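Local coordinates for uncharacterized protein (Thermotoga maritima, PDB 1VMJ) that is of unconfirmed function, belongs to the YjbQ (UPF0047) family, binds a sodium ion in this crystal and is a putative thiamin phosphate synthase, at residues K25-E29 with D99-A103; T59-N65 with Q130-F136; L51-A55 with G111-V115; W78-P84 with L105-M110. Residue numbers count along the deposited sequence, not the author numbering.

Contact 1 of 4, residues K25-E29 with D99-A103; sequences KRRRE and DNADA. With NA (sodium ion), chain B.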
# COMPACT_ATOMS: atom_id res chain seq x y z
N LYS A 25 14.35 16.08 14.06
CA LYS A 25 15.54 16.91 14.12
C LYS A 25 16.17 17.08 12.73
O LYS A 25 16.73 18.14 12.41
CB LYS A 25 16.55 16.28 15.08
CG LYS A 25 17.88 17.03 15.16
CD LYS A 25 18.78 16.47 16.26
CE LYS A 25 20.18 17.07 16.17
NZ LYS A 25 20.90 17.00 17.47
N ARG A 26 16.09 16.03 11.93
CA ARG A 26 16.72 16.03 10.61
C ARG A 26 15.68 15.82 9.51
O ARG A 26 14.52 15.53 9.75
CB ARG A 26 17.77 14.93 10.55
CG ARG A 26 18.77 14.98 11.73
CD ARG A 26 19.92 13.98 11.58
NE ARG A 26 20.97 14.20 12.59
CZ ARG A 26 20.97 13.74 13.84
NH1 ARG A 26 19.95 13.02 14.31
NH2 ARG A 26 21.99 14.00 14.65
N ARG A 27 16.13 15.95 8.28
CA ARG A 27 15.26 15.83 7.12
C ARG A 27 14.56 14.47 7.02
O ARG A 27 13.37 14.39 6.69
CB ARG A 27 16.07 16.08 5.84
CG ARG A 27 15.24 16.16 4.58
CD ARG A 27 16.14 16.30 3.39
NE ARG A 27 15.42 16.22 2.12
CZ ARG A 27 15.04 17.27 1.41
NH1 ARG A 27 15.31 18.50 1.83
NH2 ARG A 27 14.41 17.09 0.26
N ARG A 28 15.36 13.42 7.23
CA ARG A 28 14.87 12.06 7.15
C ARG A 28 15.12 11.32 8.46
O ARG A 28 16.18 11.47 9.07
CB ARG A 28 15.53 11.30 6.00
CG ARG A 28 15.32 11.93 4.63
CD ARG A 28 15.57 10.97 3.47
NE ARG A 28 16.99 10.79 3.23
CZ ARG A 28 17.76 11.63 2.54
NH1 ARG A 28 17.25 12.74 2.02
NH2 ARG A 28 19.05 11.39 2.38
N GLU A 29 14.15 10.50 8.85
CA GLU A 29 14.20 9.74 10.10
C GLU A 29 13.14 8.65 10.09
O GLU A 29 12.08 8.86 9.53
CB GLU A 29 13.97 10.66 11.31
CG GLU A 29 14.19 9.92 12.64
CD GLU A 29 14.08 10.80 13.88
OE1 GLU A 29 13.93 12.04 13.75
OE2 GLU A 29 14.16 10.21 15.00
N ASP A 99 12.34 22.01 -2.27
CA ASP A 99 13.42 21.06 -2.51
C ASP A 99 13.02 19.66 -2.12
O ASP A 99 13.87 18.78 -2.03
CB ASP A 99 14.71 21.50 -1.79
CG ASP A 99 14.63 21.39 -0.28
OD1 ASP A 99 13.79 20.66 0.27
OD2 ASP A 99 15.50 22.02 0.39
N ASN A 100 11.73 19.43 -1.93
CA ASN A 100 11.28 18.15 -1.40
C ASN A 100 10.68 17.17 -2.40
O ASN A 100 10.11 16.18 -1.99
CB ASN A 100 10.31 18.38 -0.23
CG ASN A 100 8.97 18.98 -0.66
OD1 ASN A 100 8.68 19.13 -1.85
ND2 ASN A 100 8.12 19.26 0.32
N ALA A 101 10.89 17.37 -3.70
CA ALA A 101 10.36 16.43 -4.69
C ALA A 101 10.70 14.97 -4.36
O ALA A 101 9.83 14.09 -4.39
CB ALA A 101 10.83 16.80 -6.09
N ASP A 102 11.94 14.72 -3.97
CA ASP A 102 12.39 13.37 -3.66
C ASP A 102 11.59 12.72 -2.55
O ASP A 102 11.40 11.50 -2.54
CB ASP A 102 13.86 13.32 -3.27
CG ASP A 102 14.11 13.87 -1.86
OD1 ASP A 102 13.94 15.09 -1.62
OD2 ASP A 102 14.42 13.03 -0.97
N ALA A 103 11.12 13.53 -1.59
CA ALA A 103 10.39 13.01 -0.45
C ALA A 103 9.03 12.44 -0.87
O ALA A 103 8.55 11.47 -0.29
CB ALA A 103 10.22 14.07 0.63
NA NA B . 6.22 19.06 -2.19
O HOH W 1 14.46 13.54 1.59
O HOH W 2 6.43 21.08 -1.85
O HOH W 3 5.51 19.09 -0.12
O HOH W 4 4.01 19.37 -2.36

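Contact 2 of 4, residues T59-N65 with Q130-F136; sequences TASVFIN and QVFYGEF. With SO4 (sulfate ion), chain C.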
# COMPACT_ATOMS: atom_id res chain seq x y z
N THR A 59 4.76 13.70 1.95
CA THR A 59 6.20 13.54 1.93
C THR A 59 6.69 12.65 3.08
O THR A 59 7.86 12.71 3.47
CB THR A 59 6.88 14.89 2.05
OG1 THR A 59 6.35 15.59 3.17
CG2 THR A 59 6.66 15.69 0.79
N ALA A 60 5.79 11.83 3.60
CA ALA A 60 6.11 10.92 4.67
C ALA A 60 5.28 9.66 4.56
O ALA A 60 4.32 9.56 3.80
CB ALA A 60 5.89 11.59 5.99
N SER A 61 5.71 8.64 5.31
CA SER A 61 5.13 7.30 5.23
C SER A 61 4.78 6.74 6.58
O SER A 61 5.37 7.12 7.58
CB SER A 61 6.15 6.32 4.62
OG SER A 61 6.41 6.65 3.27
N VAL A 62 3.84 5.80 6.59
CA VAL A 62 3.69 4.85 7.68
C VAL A 62 3.81 3.44 7.09
O VAL A 62 3.19 3.13 6.08
CB VAL A 62 2.38 5.00 8.42
CG1 VAL A 62 2.21 3.92 9.45
CG2 VAL A 62 2.32 6.36 9.09
N PHE A 63 4.69 2.62 7.66
CA PHE A 63 4.99 1.30 7.12
C PHE A 63 5.36 0.39 8.27
O PHE A 63 5.59 0.84 9.40
CB PHE A 63 6.10 1.35 6.07
CG PHE A 63 7.46 1.75 6.64
CD1 PHE A 63 7.82 3.08 6.79
CD2 PHE A 63 8.36 0.78 7.03
CE1 PHE A 63 9.05 3.43 7.36
CE2 PHE A 63 9.60 1.13 7.54
CZ PHE A 63 9.93 2.46 7.72
N ILE A 64 5.35 -0.90 7.95
CA ILE A 64 5.74 -1.94 8.89
C ILE A 64 6.99 -2.65 8.40
O ILE A 64 7.04 -3.14 7.27
CB ILE A 64 4.61 -2.95 9.14
CG1 ILE A 64 3.56 -2.32 10.06
CG2 ILE A 64 5.13 -4.22 9.79
CD1 ILE A 64 2.22 -2.97 10.09
N ASN A 65 8.00 -2.74 9.27
CA ASN A 65 9.16 -3.56 8.96
C ASN A 65 9.97 -3.79 10.22
O ASN A 65 9.44 -3.67 11.29
CB ASN A 65 9.96 -2.98 7.78
CG ASN A 65 10.52 -4.08 6.90
OD1 ASN A 65 11.45 -4.78 7.31
ND2 ASN A 65 9.87 -4.35 5.75
N GLN A 130 6.91 -4.22 13.28
CA GLN A 130 6.91 -2.97 14.02
C GLN A 130 6.46 -1.86 13.09
O GLN A 130 6.78 -1.86 11.91
CB GLN A 130 8.30 -2.66 14.55
CG GLN A 130 8.81 -3.60 15.63
CD GLN A 130 8.18 -3.38 16.98
OE1 GLN A 130 8.43 -2.38 17.63
NE2 GLN A 130 7.32 -4.30 17.38
N VAL A 131 5.71 -0.90 13.63
CA VAL A 131 5.16 0.18 12.82
C VAL A 131 6.05 1.42 12.97
O VAL A 131 6.45 1.80 14.07
CB VAL A 131 3.75 0.57 13.28
CG1 VAL A 131 3.12 1.53 12.26
CG2 VAL A 131 2.85 -0.66 13.45
N PHE A 132 6.37 2.00 11.82
CA PHE A 132 7.23 3.18 11.70
C PHE A 132 6.57 4.34 11.02
O PHE A 132 5.78 4.18 10.06
CB PHE A 132 8.49 2.82 10.90
CG PHE A 132 9.40 1.93 11.65
CD1 PHE A 132 9.28 0.54 11.56
CD2 PHE A 132 10.33 2.46 12.51
CE1 PHE A 132 10.09 -0.29 12.31
CE2 PHE A 132 11.14 1.61 13.27
CZ PHE A 132 10.99 0.24 13.16
N TYR A 133 6.91 5.52 11.52
CA TYR A 133 6.75 6.76 10.79
C TYR A 133 8.05 6.96 10.03
O TYR A 133 9.13 6.97 10.62
CB TYR A 133 6.52 7.95 11.75
CG TYR A 133 6.34 9.27 11.04
CD1 TYR A 133 5.36 9.42 10.07
CD2 TYR A 133 7.19 10.35 11.30
CE1 TYR A 133 5.19 10.63 9.41
CE2 TYR A 133 7.01 11.58 10.65
CZ TYR A 133 6.02 11.69 9.70
OH TYR A 133 5.85 12.86 9.03
N GLY A 134 7.93 7.11 8.72
CA GLY A 134 9.04 7.38 7.85
C GLY A 134 8.99 8.82 7.39
O GLY A 134 8.19 9.19 6.52
N GLU A 135 9.81 9.65 8.00
CA GLU A 135 9.87 11.05 7.65
C GLU A 135 10.87 11.26 6.52
O GLU A 135 12.03 10.88 6.67
CB GLU A 135 10.32 11.87 8.88
CG GLU A 135 10.38 13.37 8.62
CD GLU A 135 9.05 13.91 8.20
OE1 GLU A 135 8.22 14.21 9.10
OE2 GLU A 135 8.82 14.00 6.98
N PHE A 136 10.44 11.87 5.41
CA PHE A 136 11.35 12.19 4.32
C PHE A 136 11.55 13.68 4.06
O PHE A 136 12.35 14.06 3.23
CB PHE A 136 10.91 11.44 3.05
CG PHE A 136 10.84 9.96 3.27
CD1 PHE A 136 11.98 9.27 3.62
CD2 PHE A 136 9.65 9.26 3.19
CE1 PHE A 136 11.94 7.91 3.87
CE2 PHE A 136 9.62 7.91 3.43
CZ PHE A 136 10.78 7.25 3.78
S SO4 C . 3.21 18.00 2.93
O1 SO4 C . 3.17 18.96 4.01
O2 SO4 C . 3.29 18.65 1.63
O3 SO4 C . 1.97 17.20 2.92
O4 SO4 C . 4.33 17.15 3.18

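Contact 3 of 4, residues L51-A55 with G111-V115; sequences LLCNA and GREVV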
# COMPACT_ATOMS: atom_id res chain seq x y z
N LEU A 51 -7.61 -1.15 12.17
CA LEU A 51 -6.91 0.08 12.46
C LEU A 51 -6.21 0.54 11.19
O LEU A 51 -5.50 -0.20 10.54
CB LEU A 51 -5.88 -0.14 13.57
CG LEU A 51 -4.95 1.03 13.92
CD1 LEU A 51 -4.50 0.89 15.37
CD2 LEU A 51 -3.74 1.13 13.02
N LEU A 52 -6.42 1.80 10.84
CA LEU A 52 -5.68 2.49 9.80
C LEU A 52 -4.73 3.45 10.48
O LEU A 52 -5.10 4.18 11.37
CB LEU A 52 -6.67 3.30 8.97
CG LEU A 52 -6.10 4.33 7.99
CD1 LEU A 52 -5.36 3.68 6.87
CD2 LEU A 52 -7.15 5.25 7.44
N CYS A 53 -3.50 3.45 10.00
CA CYS A 53 -2.55 4.44 10.40
C CYS A 53 -1.85 4.97 9.16
O CYS A 53 -1.17 4.20 8.44
CB CYS A 53 -1.54 3.83 11.36
SG CYS A 53 -0.34 5.02 11.97
N ASN A 54 -1.98 6.27 8.93
CA ASN A 54 -1.45 6.88 7.72
C ASN A 54 -0.75 8.19 7.97
O ASN A 54 -1.10 8.92 8.88
CB ASN A 54 -2.52 7.02 6.64
CG ASN A 54 -3.57 8.08 6.96
OD1 ASN A 54 -4.63 7.76 7.52
ND2 ASN A 54 -3.30 9.35 6.59
N ALA A 55 0.24 8.47 7.12
CA ALA A 55 0.86 9.79 7.07
C ALA A 55 -0.17 10.76 6.49
O ALA A 55 -0.74 10.49 5.44
CB ALA A 55 2.08 9.74 6.23
N GLY A 111 5.23 3.64 1.20
CA GLY A 111 3.79 3.62 1.37
C GLY A 111 3.25 4.71 2.28
O GLY A 111 3.90 5.19 3.20
N ARG A 112 2.00 5.04 2.06
CA ARG A 112 1.30 6.01 2.87
C ARG A 112 0.78 5.50 4.21
O ARG A 112 0.72 6.24 5.17
CB ARG A 112 0.12 6.55 2.06
CG ARG A 112 -0.87 7.39 2.86
CD ARG A 112 -2.01 7.87 2.00
NE ARG A 112 -2.98 8.65 2.71
CZ ARG A 112 -4.06 8.15 3.29
NH1 ARG A 112 -4.31 6.86 3.26
NH2 ARG A 112 -4.94 8.98 3.84
N GLU A 113 0.33 4.24 4.22
CA GLU A 113 -0.52 3.75 5.29
C GLU A 113 -0.24 2.28 5.59
O GLU A 113 0.35 1.57 4.77
CB GLU A 113 -2.00 3.95 4.94
CG GLU A 113 -2.50 2.94 3.93
CD GLU A 113 -3.30 3.43 2.69
OE1 GLU A 113 -3.18 4.57 2.18
OE2 GLU A 113 -4.04 2.57 2.16
N VAL A 114 -0.63 1.88 6.78
CA VAL A 114 -0.82 0.47 7.11
C VAL A 114 -2.25 0.30 7.59
O VAL A 114 -2.84 1.23 8.18
CB VAL A 114 0.17 -0.03 8.19
CG1 VAL A 114 1.60 0.12 7.66
CG2 VAL A 114 0.01 0.72 9.51
N VAL A 115 -2.77 -0.90 7.36
CA VAL A 115 -4.03 -1.31 7.93
C VAL A 115 -3.75 -2.59 8.71
O VAL A 115 -3.13 -3.51 8.18
CB VAL A 115 -5.11 -1.55 6.85
CG1 VAL A 115 -6.40 -2.02 7.50
CG2 VAL A 115 -5.32 -0.28 6.04
O HOH W 5 -6.93 8.81 6.27
O HOH W 6 -0.81 11.16 2.73

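Contact 4 of 4, residues W78-P84 with L105-M110; sequences WLEKLAP and LKRTIM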
# COMPACT_ATOMS: atom_id res chain seq x y z
N TRP A 78 18.98 2.67 -0.05
CA TRP A 78 18.13 2.20 -1.15
C TRP A 78 17.19 3.26 -1.68
O TRP A 78 17.05 3.43 -2.87
CB TRP A 78 17.34 1.02 -0.63
CG TRP A 78 16.47 0.33 -1.57
CD1 TRP A 78 16.84 -0.33 -2.70
CD2 TRP A 78 15.07 0.12 -1.43
NE1 TRP A 78 15.75 -0.93 -3.28
CE2 TRP A 78 14.65 -0.67 -2.51
CE3 TRP A 78 14.11 0.51 -0.48
CZ2 TRP A 78 13.33 -1.07 -2.68
CZ3 TRP A 78 12.78 0.11 -0.66
CH2 TRP A 78 12.41 -0.66 -1.74
N LEU A 79 16.58 4.01 -0.78
CA LEU A 79 15.68 5.05 -1.17
C LEU A 79 16.41 6.18 -1.85
O LEU A 79 15.86 6.83 -2.74
CB LEU A 79 14.91 5.59 0.04
CG LEU A 79 13.88 4.64 0.65
CD1 LEU A 79 13.42 5.09 2.05
CD2 LEU A 79 12.68 4.50 -0.30
N GLU A 80 17.65 6.44 -1.44
CA GLU A 80 18.46 7.44 -2.12
C GLU A 80 18.84 6.99 -3.53
O GLU A 80 19.01 7.82 -4.44
CB GLU A 80 19.70 7.81 -1.32
CG GLU A 80 19.49 8.98 -0.38
CD GLU A 80 19.43 10.30 -1.11
OE1 GLU A 80 20.49 10.90 -1.39
OE2 GLU A 80 18.30 10.75 -1.43
N LYS A 81 19.02 5.70 -3.72
CA LYS A 81 19.26 5.14 -5.04
C LYS A 81 18.03 5.24 -5.92
O LYS A 81 18.13 5.62 -7.07
CB LYS A 81 19.75 3.70 -4.92
CG LYS A 81 20.02 3.05 -6.27
CD LYS A 81 20.81 1.75 -6.14
N LEU A 82 16.87 4.89 -5.40
CA LEU A 82 15.66 4.89 -6.21
C LEU A 82 15.09 6.26 -6.46
O LEU A 82 14.47 6.48 -7.51
CB LEU A 82 14.59 4.05 -5.53
CG LEU A 82 14.84 2.57 -5.33
CD1 LEU A 82 13.63 1.94 -4.71
CD2 LEU A 82 15.19 1.93 -6.64
N ALA A 83 15.28 7.18 -5.51
CA ALA A 83 14.68 8.51 -5.56
C ALA A 83 15.59 9.54 -4.92
O ALA A 83 15.33 10.03 -3.83
CB ALA A 83 13.33 8.47 -4.86
N PRO A 84 16.72 9.84 -5.57
CA PRO A 84 17.73 10.72 -5.02
C PRO A 84 17.23 12.11 -4.70
O PRO A 84 16.50 12.70 -5.46
CB PRO A 84 18.81 10.76 -6.10
CG PRO A 84 18.16 10.27 -7.29
CD PRO A 84 17.13 9.30 -6.87
N LEU A 105 8.50 11.02 -3.72
CA LEU A 105 8.88 9.74 -4.34
C LEU A 105 9.26 8.66 -3.31
O LEU A 105 8.77 7.54 -3.39
CB LEU A 105 10.02 9.95 -5.38
CG LEU A 105 9.75 11.01 -6.43
CD1 LEU A 105 10.91 11.06 -7.41
CD2 LEU A 105 8.44 10.86 -7.14
N LYS A 106 10.10 9.01 -2.35
CA LYS A 106 10.50 8.09 -1.30
C LYS A 106 9.28 7.57 -0.54
O LYS A 106 9.17 6.38 -0.25
CB LYS A 106 11.50 8.75 -0.34
CG LYS A 106 12.89 8.99 -0.87
CD LYS A 106 13.78 9.53 0.23
CE LYS A 106 15.26 9.53 -0.14
NZ LYS A 106 15.54 10.50 -1.21
N ARG A 107 8.34 8.46 -0.22
CA ARG A 107 7.16 8.02 0.54
C ARG A 107 6.35 7.06 -0.29
O ARG A 107 5.73 6.14 0.26
CB ARG A 107 6.34 9.21 1.05
CG ARG A 107 5.05 9.58 0.29
CD ARG A 107 3.91 8.63 0.51
NE ARG A 107 2.61 9.16 0.10
CZ ARG A 107 1.78 9.81 0.89
NH1 ARG A 107 2.07 10.05 2.15
NH2 ARG A 107 0.62 10.23 0.41
N THR A 108 6.33 7.26 -1.61
CA THR A 108 5.60 6.38 -2.49
C THR A 108 6.15 4.96 -2.40
O THR A 108 5.37 4.00 -2.33
CB THR A 108 5.62 6.93 -3.91
OG1 THR A 108 5.01 8.23 -3.92
CG2 THR A 108 4.87 6.01 -4.87
N ILE A 109 7.46 4.81 -2.38
CA ILE A 109 8.05 3.48 -2.21
C ILE A 109 7.64 2.84 -0.89
O ILE A 109 7.24 1.68 -0.87
CB ILE A 109 9.58 3.56 -2.29
CG1 ILE A 109 10.01 4.03 -3.68
CG2 ILE A 109 10.23 2.23 -1.94
CD1 ILE A 109 9.63 3.10 -4.80
N MET A 110 7.76 3.57 0.21
CA MET A 110 7.53 2.96 1.53
C MET A 110 6.04 2.79 1.82
O MET A 110 5.64 1.91 2.60
CB MET A 110 8.19 3.78 2.63
CG MET A 110 9.68 3.90 2.57
SD MET A 110 10.56 2.36 2.47
CE MET A 110 10.06 1.62 3.99

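Contact 1 of 4, residues K25-E29 with D99-A103
The backbones of residues 25-29 and 99-103 stay well apart: their closest CA atoms, those of Arg-28 and Ala-103, are 8.9 Å from each other, and the contact buries just 170 Å². Residues 25-28 belong to the loop between strands 14-22 and 29-32, while 99-103 lead into helix 101-110, with Asn-100 at the N-cap position and Ala-103 N bonded to Asn-100 O (2.9 Å). Side chains span the gap. Arg-27, all trans from chi1 to chi3, extends its guanidinium to three acceptors: NH1 meets Asp-99 OD1 at 3.1 Å, while NH2 donates to Asp-99 O at 2.9 Å and to Asp-102 OD1 at 2.8 Å. The two carboxylate bonds are salt bridges, and both NH2 acceptors lie near the guanidinium plane, as directed N-H bonds require. A water accepts from Arg-27 NE (2.9 Å) and Arg-28 NH1 (2.9 Å) and donates to Asp-102 OD2 (2.6 Å). Arg-28 itself is held by salt bridges to Glu-76 and Glu-85, and Asp-102 has a second cationic partner in Lys-106. The Asn-100 side chain leads away from the loop; its ND2 is bonded to Asp-137, and its OD1 binds sodium at 2.5 Å. The result is a salt-bridge network that ties a loop to a helix N-terminus, directly beside a sodium site completed by His-93, His-104 and three waters.

Contact 2 of 4, residues T59-N65 with Q130-F136
This is an antiparallel strand pairing, 60-65 against 130-135, its centre about 3 Å from the chain's centre; 130-135 is the middle strand of a three-stranded sheet, with 29-32 on its other edge. The axes lie 4.5 Å apart at 158°. Hydrogen-bonded pairs Ser-61/Gly-134, Phe-63/Phe-132 and Asn-65/Gln-130 each carry two backbone bonds; Gly-134 N to Ser-61 O is 2.8 Å. On the face of Phe-63 and Phe-132, CB of Phe-132 sits over the Phe-63 ring, 3.8 Å from its centroid, a CH-pi contact; the rings are near parallel (19°) but slid apart, centroids 5.5 Å away. Gly-134 leaves room here, since a CB would come 3.1 Å from Phe-63 CE1. Met-110 of helix 101-110 packs here. The other face holds Val-62 CG1 on Val-131 CG1 (3.8 Å) and Ile-64 CG1 on Val-131 CG2 (3.8 Å), against strand 113-119. The Val-62/Val-131/Ile-64 face and Phe-63/Phe-132 patch are thus apolar, whereas one end is polar: Tyr-133 OH donates to Glu-135 OE1 (2.7 Å), Lys-142 binds Glu-135 OE2 and Thr-59 OG1, and Thr-59 OG1 donates to sulfate O4 (2.6 Å). This sulfate, probably from the crystallisation liquor and also held by His-57 and Arg-140, is consistent with an anion pocket.

Contact 3 of 4, residues L51-A55 with G111-V115
Gly-111 follows helix 101-110 and ends its helical angles with a positive phi (103°), where a CB would be jammed against the preceding carbonyl oxygen. Arg-112 makes the first backbone link, its O accepting from Ala-55 N at 3.0 Å. Its guanidinium lies with one face over Asn-54 ND2, which is 3.2 Å from Arg-112 NH2; both are donors, and ND2 bonds instead to Ala-55 O (3.0 Å). NH1 of Arg-112 forms a salt bridge with Glu-113 OE1 (2.8 Å), and NE forms another with Glu-129 of the second subunit. From Glu-113 the strand is regular, antiparallel to 51-55 at 174° with axes 4.7 Å apart. Glu-113 pairs with Asn-54 as a non-hydrogen-bonded pair, CB to CB 3.5 Å. These are adjacent strands of the five-stranded antiparallel sheet, where 49-55 sits between 113-119 and 142-150. Val-114 and Cys-53 form the hydrogen-bonded pair, with Val-114 N to Cys-53 O and Cys-53 N to Val-114 O both 2.9 Å; their side chains touch at Cys-53 CB and Val-114 CG2 (3.9 Å) and face Val-62 of strand 60-65. Val-115, opposite Leu-52, brings CG2 to 4.0 Å from Leu-52 CD1 and packs on Val-115 of the second subunit and Leu-52 of the third.

Contact 4 of 4, residues W78-P84 with L105-M110
Leu-79 points toward helix 101-110, its CD2 resting 3.7 Å from Ile-109 CG2 and its CD1 4.0 Å from Met-110 CG. This is helix-helix packing: the axes of 78-82 and 105-110 pass 9.8 Å apart and cross at 120°, and the two segments bury 431 Å². Trp-78 adds to the same patch, with CZ3 3.6 Å from Ile-109 CG2 and the indole edge toward Met-110 SD, 4.4 Å from CZ3. Leu-82 CD1 reaches Ile-109 CD1 at 4.2 Å, so Ile-109 receives three side chains of the first helix. Where that helix ends, Ala-83 has left helical backbone angles and draws closest to the partner, its CA 6.0 Å from that of Lys-106, with CB 3.7 Å from Leu-105 CB. The same patch extends across the trimer: Trp-78 NE1 is hydrogen-bonded to Leu-82 O of the third subunit, and Trp-78 packs on Ile-109 of that subunit, while Leu-82 and Ile-109 meet their own counterparts there. Met-110 also touches Phe-63 and Phe-136. Polar bonding is concentrated at Lys-106, whose aliphatic part runs past Leu-79, CE lying 4.0 Å from Leu-79 CB. Its NZ, also paired with Asp-102, forms a salt bridge to Glu-80 OE2 at 2.8 Å and donates to Ala-83 O at 2.7 Å.

Contact 2 touches all three others. Against contact 3, centres 9 Å away, Val-62 CG1 packs 3.5 Å from Cys-53 O, joining the two sheets. Against contact 4, Ala-60 O lies 2.8 Å from Arg-107 NH1, while Phe-63 CB to Met-110 O (3.5 Å) and Ser-61 OG to Met-110 CB (3.4 Å) place helix 101-110 over the other face. Contact 1 meets contact 2 where Glu-29 O lies 2.9 Å from Glu-135 N, and meets contact 4 along the same helix, where Asp-102 and Lys-106 link their charge networks. The sodium of contact 1 is about 5 Å from the Thr-59 side chain and about 13 Å from the Ala-55 side chain of contact 3.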